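Local coordinates for FYVE-finger-containing Rab5 effector protein rabenosyn-5 (Homo sapiens, PDB 1Z0J) that probably acts as an effector of Rab GTPases in endosomal membrane traffic, binding the GTPase through a small helical domain, at residues D19-Y24 and T41-E46. Numbering follows the deposited sequence.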
ATOM      1  N   ASP B  19       2.668  -4.542 -18.628  1.00 21.92           N
ATOM      2  CA  ASP B  19       4.076  -4.788 -18.921  1.00 23.87           C
ATOM      3  C   ASP B  19       4.926  -4.819 -17.641  1.00 24.47           C
ATOM      4  O   ASP B  19       5.836  -5.633 -17.527  1.00 22.27           O
ATOM      5  CB  ASP B  19       4.615  -3.770 -19.935  1.00 26.00           C
ATOM      6  CG  ASP B  19       4.087  -4.007 -21.351  1.00 28.76           C
ATOM      7  OD1 ASP B  19       3.424  -5.040 -21.591  1.00 29.50           O
ATOM      8  OD2 ASP B  19       4.340  -3.155 -22.232  1.00 31.61           O
ATOM      9  N   ASN B  20       4.607  -3.957 -16.672  1.00 19.91           N
ATOM     10  CA  ASN B  20       5.290  -3.971 -15.374  1.00 21.71           C
ATOM     11  C   ASN B  20       5.081  -5.282 -14.596  1.00 20.34           C
ATOM     12  O   ASN B  20       6.038  -5.872 -14.096  1.00 19.87           O
ATOM     13  CB  ASN B  20       4.860  -2.757 -14.538  1.00 19.13           C
ATOM     14  CG  ASN B  20       5.754  -2.519 -13.327  1.00 20.33           C
ATOM     15  OD1 ASN B  20       6.958  -2.773 -13.358  1.00 23.48           O
ATOM     16  ND2 ASN B  20       5.158  -2.016 -12.251  1.00 18.75           N
ATOM     17  N   ILE B  21       3.832  -5.740 -14.499  1.00 18.61           N
ATOM     18  CA  ILE B  21       3.532  -7.015 -13.833  1.00 19.93           C
ATOM     19  C   ILE B  21       4.163  -8.210 -14.569  1.00 21.11           C
ATOM     20  O   ILE B  21       4.639  -9.149 -13.927  1.00 20.46           O
ATOM     21  CB  ILE B  21       1.998  -7.221 -13.601  1.00 18.21           C
ATOM     22  CG1 ILE B  21       1.434  -6.129 -12.672  1.00 14.91           C
ATOM     23  CG2 ILE B  21       1.685  -8.620 -13.060  1.00 20.65           C
ATOM     24  CD1 ILE B  21       2.070  -6.037 -11.275  1.00 16.03           C
ATOM     25  N   LYS B  22       4.178  -8.153 -15.902  1.00 22.74           N
ATOM     26  CA  LYS B  22       4.878  -9.153 -16.720  1.00 24.84           C
ATOM     27  C   LYS B  22       6.372  -9.207 -16.397  1.00 26.09           C
ATOM     28  O   LYS B  22       6.971 -10.277 -16.424  1.00 25.91           O
ATOM     29  CB  LYS B  22       4.658  -8.902 -18.217  1.00 23.55           C
ATOM     30  CG  LYS B  22       3.306  -9.384 -18.725  1.00 28.82           C
ATOM     31  CD  LYS B  22       3.127  -9.107 -20.210  1.00 33.51           C
ATOM     32  CE  LYS B  22       1.779  -9.618 -20.699  1.00 37.43           C
ATOM     33  NZ  LYS B  22       1.602  -9.428 -22.168  1.00 41.46           N
ATOM     34  N   ALA B  23       6.962  -8.052 -16.092  1.00 24.34           N
ATOM     35  CA  ALA B  23       8.362  -7.979 -15.652  1.00 24.02           C
ATOM     36  C   ALA B  23       8.552  -8.600 -14.262  1.00 24.76           C
ATOM     37  O   ALA B  23       9.528  -9.320 -14.033  1.00 27.52           O
ATOM     38  CB  ALA B  23       8.871  -6.538 -15.687  1.00 25.17           C
ATOM     39  N   TYR B  24       7.615  -8.334 -13.346  1.00 23.56           N
ATOM     40  CA  TYR B  24       7.605  -8.991 -12.029  1.00 21.95           C
ATOM     41  C   TYR B  24       7.417 -10.496 -12.147  1.00 26.31           C
ATOM     42  O   TYR B  24       8.005 -11.255 -11.378  1.00 25.96           O
ATOM     43  CB  TYR B  24       6.504  -8.438 -11.114  1.00 21.41           C
ATOM     44  CG  TYR B  24       6.854  -7.181 -10.350  1.00 17.33           C
ATOM     45  CD1 TYR B  24       6.168  -5.995 -10.597  1.00 18.84           C
ATOM     46  CD2 TYR B  24       7.854  -7.179  -9.379  1.00 18.49           C
ATOM     47  CE1 TYR B  24       6.472  -4.831  -9.900  1.00 18.73           C
ATOM     48  CE2 TYR B  24       8.172  -6.014  -8.676  1.00 18.59           C
ATOM     49  CZ  TYR B  24       7.475  -4.849  -8.948  1.00 16.07           C
ATOM     50  OH  TYR B  24       7.768  -3.698  -8.264  1.00 15.50           O
ATOM     51  N   THR B  41       0.274 -13.338 -11.231  1.00 20.26           N
ATOM     52  CA  THR B  41      -0.531 -13.816 -12.357  1.00 20.19           C
ATOM     53  C   THR B  41      -2.012 -13.461 -12.182  1.00 18.06           C
ATOM     54  O   THR B  41      -2.686 -13.091 -13.153  1.00 20.46           O
ATOM     55  CB  THR B  41      -0.304 -15.327 -12.587  1.00 19.47           C
ATOM     56  OG1 THR B  41       1.076 -15.532 -12.914  1.00 21.98           O
ATOM     57  CG2 THR B  41      -1.172 -15.862 -13.726  1.00 24.04           C
ATOM     58  N   GLU B  42      -2.506 -13.539 -10.950  1.00 17.84           N
ATOM     59  CA  GLU B  42      -3.870 -13.113 -10.623  1.00 20.43           C
ATOM     60  C   GLU B  42      -4.066 -11.616 -10.915  1.00 19.22           C
ATOM     61  O   GLU B  42      -5.077 -11.209 -11.494  1.00 18.86           O
ATOM     62  CB  GLU B  42      -4.186 -13.418  -9.154  1.00 20.63           C
ATOM     63  CG  GLU B  42      -5.568 -12.981  -8.683  1.00 24.70           C
ATOM     64  CD  GLU B  42      -5.632 -12.707  -7.187  1.00 31.64           C
ATOM     65  OE1 GLU B  42      -4.812 -13.268  -6.429  1.00 40.79           O
ATOM     66  OE2 GLU B  42      -6.508 -11.920  -6.768  1.00 41.25           O
ATOM     67  N   ASN B  43      -3.093 -10.800 -10.517  1.00 16.03           N
ATOM     68  CA  ASN B  43      -3.143  -9.366 -10.807  1.00 15.91           C
ATOM     69  C   ASN B  43      -3.101  -9.094 -12.314  1.00 15.27           C
ATOM     70  O   ASN B  43      -3.833  -8.240 -12.823  1.00 14.88           O
ATOM     71  CB  ASN B  43      -1.998  -8.630 -10.106  1.00 15.16           C
ATOM     72  CG  ASN B  43      -2.166  -7.136 -10.168  1.00 13.44           C
ATOM     73  OD1 ASN B  43      -1.401  -6.439 -10.824  1.00 13.58           O
ATOM     74  ND2 ASN B  43      -3.201  -6.635  -9.504  1.00 15.54           N
ATOM     75  N   LEU B  44      -2.248  -9.822 -13.024  1.00 16.11           N
ATOM     76  CA  LEU B  44      -2.196  -9.733 -14.479  1.00 17.46           C
ATOM     77  C   LEU B  44      -3.564 -10.030 -15.104  1.00 18.77           C
ATOM     78  O   LEU B  44      -4.029  -9.297 -15.972  1.00 15.48           O
ATOM     79  CB  LEU B  44      -1.125 -10.674 -15.052  1.00 18.20           C
ATOM     80  CG  LEU B  44      -0.924 -10.650 -16.570  1.00 19.91           C
ATOM     81  CD1 LEU B  44      -0.450  -9.278 -17.038  1.00 24.68           C
ATOM     82  CD2 LEU B  44       0.049 -11.736 -17.009  1.00 24.21           C
ATOM     83  N   ARG B  45      -4.213 -11.094 -14.639  1.00 17.90           N
ATOM     84  CA  ARG B  45      -5.546 -11.449 -15.123  1.00 20.02           C
ATOM     85  C   ARG B  45      -6.542 -10.309 -14.904  1.00 18.18           C
ATOM     86  O   ARG B  45      -7.355  -9.991 -15.780  1.00 16.66           O
ATOM     87  CB  ARG B  45      -6.037 -12.729 -14.447  1.00 20.40           C
ATOM     88  CG  ARG B  45      -5.364 -13.994 -14.971  1.00 24.85           C
ATOM     89  CD  ARG B  45      -6.104 -15.241 -14.514  1.00 28.28           C
ATOM     90  NE  ARG B  45      -5.272 -16.440 -14.600  1.00 33.65           N
ATOM     91  CZ  ARG B  45      -4.651 -17.006 -13.567  1.00 36.25           C
ATOM     92  NH1 ARG B  45      -4.757 -16.490 -12.349  1.00 40.74           N
ATOM     93  NH2 ARG B  45      -3.919 -18.096 -13.755  1.00 38.85           N
ATOM     94  N   GLU B  46      -6.459  -9.672 -13.743  1.00 16.77           N
ATOM     95  CA  GLU B  46      -7.358  -8.572 -13.409  1.00 17.36           C
ATOM     96  C   GLU B  46      -7.120  -7.331 -14.268  1.00 14.88           C
ATOM     97  O   GLU B  46      -8.073  -6.678 -14.704  1.00 16.96           O
ATOM     98  CB  GLU B  46      -7.284  -8.256 -11.914  1.00 20.71           C
ATOM     99  CG  GLU B  46      -8.046  -9.284 -11.077  1.00 27.17           C
ATOM    100  CD  GLU B  46      -7.400  -9.583  -9.737  1.00 33.04           C
ATOM    101  OE1 GLU B  46      -6.580  -8.770  -9.262  1.00 36.17           O
ATOM    102  OE2 GLU B  46      -7.726 -10.641  -9.154  1.00 36.42           O
TER
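Ile-21 and Asn-43 meet with CG1 of Ile-21 set beside its own backbone N (chi1 -62°), which leaves CG2 anti to that N, and with the carboxamide carbon of Asn-43 anti to its backbone N (chi1 -169°). The two side chains cross at about a right angle, and OD1 of Asn-43 lies against the longer, CG1-CD1 arm of the isoleucine, 3.4 Å from Ile-21 CG1 and 3.5 Å from Ile-21 CD1. These are van der Waals contacts; the polar need of that oxygen, on a buried residue, is met by a hydrogen bond from an aromatic side chain of the partner protein chain. The CG2 branch of Ile-21 turns to the next residue of the second helix, packing 4.0 Å from Leu-44 CB, the two side chains running past each other in opposite directions. Ile-21 also packs on an aromatic side chain of the other protein's chain, which places it at both the helix-helix and the protein-protein contact. Lys-22 adds one contact at the margin: its methylene CG touches Leu-44 CD1 at 4.1 Å, and the chain is extended beyond CG. No hydrogen bond links the two segments, and the pairing rests on side-chain packing, a compact example of how an antiparallel helical hairpin can be built around a few aliphatic groups. The axes of the two short segments come within 9.7 Å at 163°, nearly antiparallel, and the CA atoms of Ile-21 and Leu-44 are the closest pair across them. Leu-44 also touches Ile-18 and Ile-25 of helix 11-30, which precede and follow segment 19-24 in sequence, and Ile-21 touches Leu-47. The contact lies about 2 Å, centre to centre, from the middle of the chain, where helix 11-30 runs against helix 34-54.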